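PDB 7AE2: MNT antitoxin from Aphanizomenon flos-aquae 2012/KM1/D3, which neutralizes the toxin HepT of a type VII toxin-antitoxin system, mostly by successively transferring two AMP groups from ATP onto a toxin tyrosine. Local coordinates for residues M27-G32 / G105-E110. Sequence-based numbering, arbitrary orientation.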
loop_
_atom_site.group_PDB
_atom_site.type_symbol
_atom_site.label_atom_id
_atom_site.label_comp_id
_atom_site.label_asym_id
_atom_site.label_seq_id
_atom_site.Cartn_x
_atom_site.Cartn_y
_atom_site.Cartn_z
ATOM N N MET B 27 -24.126 13.955 -0.112
ATOM C CA MET B 27 -23.612 14.333 -1.420
ATOM C C MET B 27 -22.451 13.418 -1.786
ATOM O O MET B 27 -21.646 13.053 -0.925
ATOM C CB MET B 27 -23.163 15.800 -1.442
ATOM C CG MET B 27 -22.775 16.318 -2.819
ATOM S SD MET B 27 -22.297 18.057 -2.808
ATOM C CE MET B 27 -20.853 18.012 -1.752
ATOM N N LEU B 28 -22.381 13.044 -3.062
ATOM C CA LEU B 28 -21.289 12.238 -3.595
ATOM C C LEU B 28 -20.769 12.917 -4.849
ATOM O O LEU B 28 -21.537 13.162 -5.785
ATOM C CB LEU B 28 -21.749 10.813 -3.909
ATOM C CG LEU B 28 -20.707 9.905 -4.569
ATOM C CD1 LEU B 28 -19.580 9.584 -3.602
ATOM C CD2 LEU B 28 -21.353 8.631 -5.094
ATOM N N VAL B 29 -19.472 13.219 -4.872
ATOM C CA VAL B 29 -18.845 13.938 -5.976
ATOM C C VAL B 29 -17.676 13.115 -6.503
ATOM O O VAL B 29 -16.859 12.613 -5.722
ATOM C CB VAL B 29 -18.369 15.338 -5.546
ATOM C CG1 VAL B 29 -17.779 16.084 -6.730
ATOM C CG2 VAL B 29 -19.515 16.127 -4.928
ATOM N N LEU B 30 -17.600 12.980 -7.822
ATOM C CA LEU B 30 -16.475 12.331 -8.482
ATOM C C LEU B 30 -15.494 13.394 -8.959
ATOM O O LEU B 30 -15.893 14.373 -9.597
ATOM C CB LEU B 30 -16.942 11.479 -9.664
ATOM C CG LEU B 30 -15.836 10.819 -10.493
ATOM C CD1 LEU B 30 -15.233 9.622 -9.766
ATOM C CD2 LEU B 30 -16.350 10.419 -11.869
ATOM N N PHE B 31 -14.217 13.198 -8.643
ATOM C CA PHE B 31 -13.160 14.103 -9.070
ATOM C C PHE B 31 -11.942 13.276 -9.458
ATOM O O PHE B 31 -11.942 12.044 -9.365
ATOM C CB PHE B 31 -12.823 15.127 -7.978
ATOM C CG PHE B 31 -12.266 14.520 -6.719
ATOM C CD1 PHE B 31 -13.109 14.020 -5.740
ATOM C CD2 PHE B 31 -10.897 14.462 -6.510
ATOM C CE1 PHE B 31 -12.596 13.465 -4.578
ATOM C CE2 PHE B 31 -10.379 13.910 -5.353
ATOM C CZ PHE B 31 -11.229 13.411 -4.385
ATOM N N GLY B 32 -10.897 13.966 -9.901
ATOM C CA GLY B 32 -9.686 13.296 -10.325
ATOM C C GLY B 32 -9.672 12.966 -11.803
ATOM O O GLY B 32 -10.264 13.681 -12.616
ATOM N N GLY B 105 -14.918 18.831 -9.608
ATOM C CA GLY B 105 -15.711 17.653 -9.311
ATOM C C GLY B 105 -17.008 17.601 -10.096
ATOM O O GLY B 105 -17.592 18.619 -10.464
ATOM N N LYS B 106 -17.458 16.375 -10.349
ATOM C CA LYS B 106 -18.730 16.107 -11.008
ATOM C C LYS B 106 -19.633 15.386 -10.016
ATOM O O LYS B 106 -19.338 14.257 -9.611
ATOM C CB LYS B 106 -18.524 15.269 -12.270
ATOM C CG LYS B 106 -17.653 15.945 -13.320
ATOM C CD LYS B 106 -17.519 15.098 -14.574
ATOM C CE LYS B 106 -16.701 15.818 -15.636
ATOM N NZ LYS B 106 -16.573 15.007 -16.878
ATOM N N VAL B 107 -20.725 16.038 -9.621
ATOM C CA VAL B 107 -21.577 15.505 -8.566
ATOM C C VAL B 107 -22.350 14.298 -9.084
ATOM O O VAL B 107 -22.917 14.320 -10.184
ATOM C CB VAL B 107 -22.516 16.599 -8.031
ATOM C CG1 VAL B 107 -23.313 17.241 -9.163
ATOM C CG2 VAL B 107 -23.432 16.046 -6.957
ATOM N N LEU B 108 -22.366 13.227 -8.294
ATOM C CA LEU B 108 -23.090 12.000 -8.616
ATOM C C LEU B 108 -24.368 11.825 -7.813
ATOM O O LEU B 108 -25.362 11.337 -8.350
ATOM C CB LEU B 108 -22.193 10.779 -8.390
ATOM C CG LEU B 108 -20.906 10.739 -9.212
ATOM C CD1 LEU B 108 -20.061 9.547 -8.798
ATOM C CD2 LEU B 108 -21.236 10.682 -10.694
ATOM N N TYR B 109 -24.359 12.197 -6.537
ATOM C CA TYR B 109 -25.537 12.132 -5.686
ATOM C C TYR B 109 -25.681 13.456 -4.954
ATOM O O TYR B 109 -24.682 14.061 -4.554
ATOM C CB TYR B 109 -25.450 10.973 -4.676
ATOM C CG TYR B 109 -26.562 10.972 -3.650
ATOM C CD1 TYR B 109 -27.855 10.597 -3.998
ATOM C CD2 TYR B 109 -26.321 11.352 -2.335
ATOM C CE1 TYR B 109 -28.875 10.601 -3.066
ATOM C CE2 TYR B 109 -27.337 11.358 -1.396
ATOM C CZ TYR B 109 -28.610 10.981 -1.770
ATOM O OH TYR B 109 -29.626 10.984 -0.845
ATOM N N GLU B 110 -26.921 13.904 -4.780
ATOM C CA GLU B 110 -27.152 15.242 -4.245
ATOM C C GLU B 110 -28.530 15.303 -3.606
ATOM O O GLU B 110 -29.539 15.116 -4.294
ATOM C CB GLU B 110 -27.021 16.281 -5.358
ATOM C CG GLU B 110 -26.763 17.699 -4.880
ATOM C CD GLU B 110 -26.689 18.692 -6.026
ATOM O OE1 GLU B 110 -26.791 18.263 -7.194
ATOM O OE2 GLU B 110 -26.534 19.903 -5.760
#
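A classic beta bulge, in which L108 and Y109 both face L28, marks the antiparallel pairing of strand 25-31 with the outermost strand 106-110 in the mixed sheet of this nucleotidyltransferase. L28 O accepts two bonds, a short one from L108 N (2.6 Å) and a longer one from Y109 N (3.1 Å), the latter donor lying in the carbonyl plane on a lone pair. L28 N returns a bond to Y109 O at 2.9 Å. Beyond the bulge, L30 and K106 exchange two bonds; that from K106 N to L30 O (2.7 Å) is almost straight, 177° at the hydrogen, while L30 N approaches K106 O from above the carbonyl plane.

At the bulge the chain turns a corner and the side chain of L108 points toward strand 25-31, its CD1 3.8 Å from L30 CB, while L28 CD2 packs on L108 CB. A chi1 of -60° sets L108 CG anti to the carbonyl carbon, 4.1 Å from L30 CB. Both L28 and L108 reach F47 of the neighbouring strand 45-51. On the other face, V29 CG1 packs 3.7 Å from G105 CA, against the bare backbone of the glycine.

With two N-H groups on L28 O, the one-residue shift costs neither L108 N nor Y109 N its backbone bond, and strand 25-31 leads into G32, by similarity the start of the GSX(10)DXD motif.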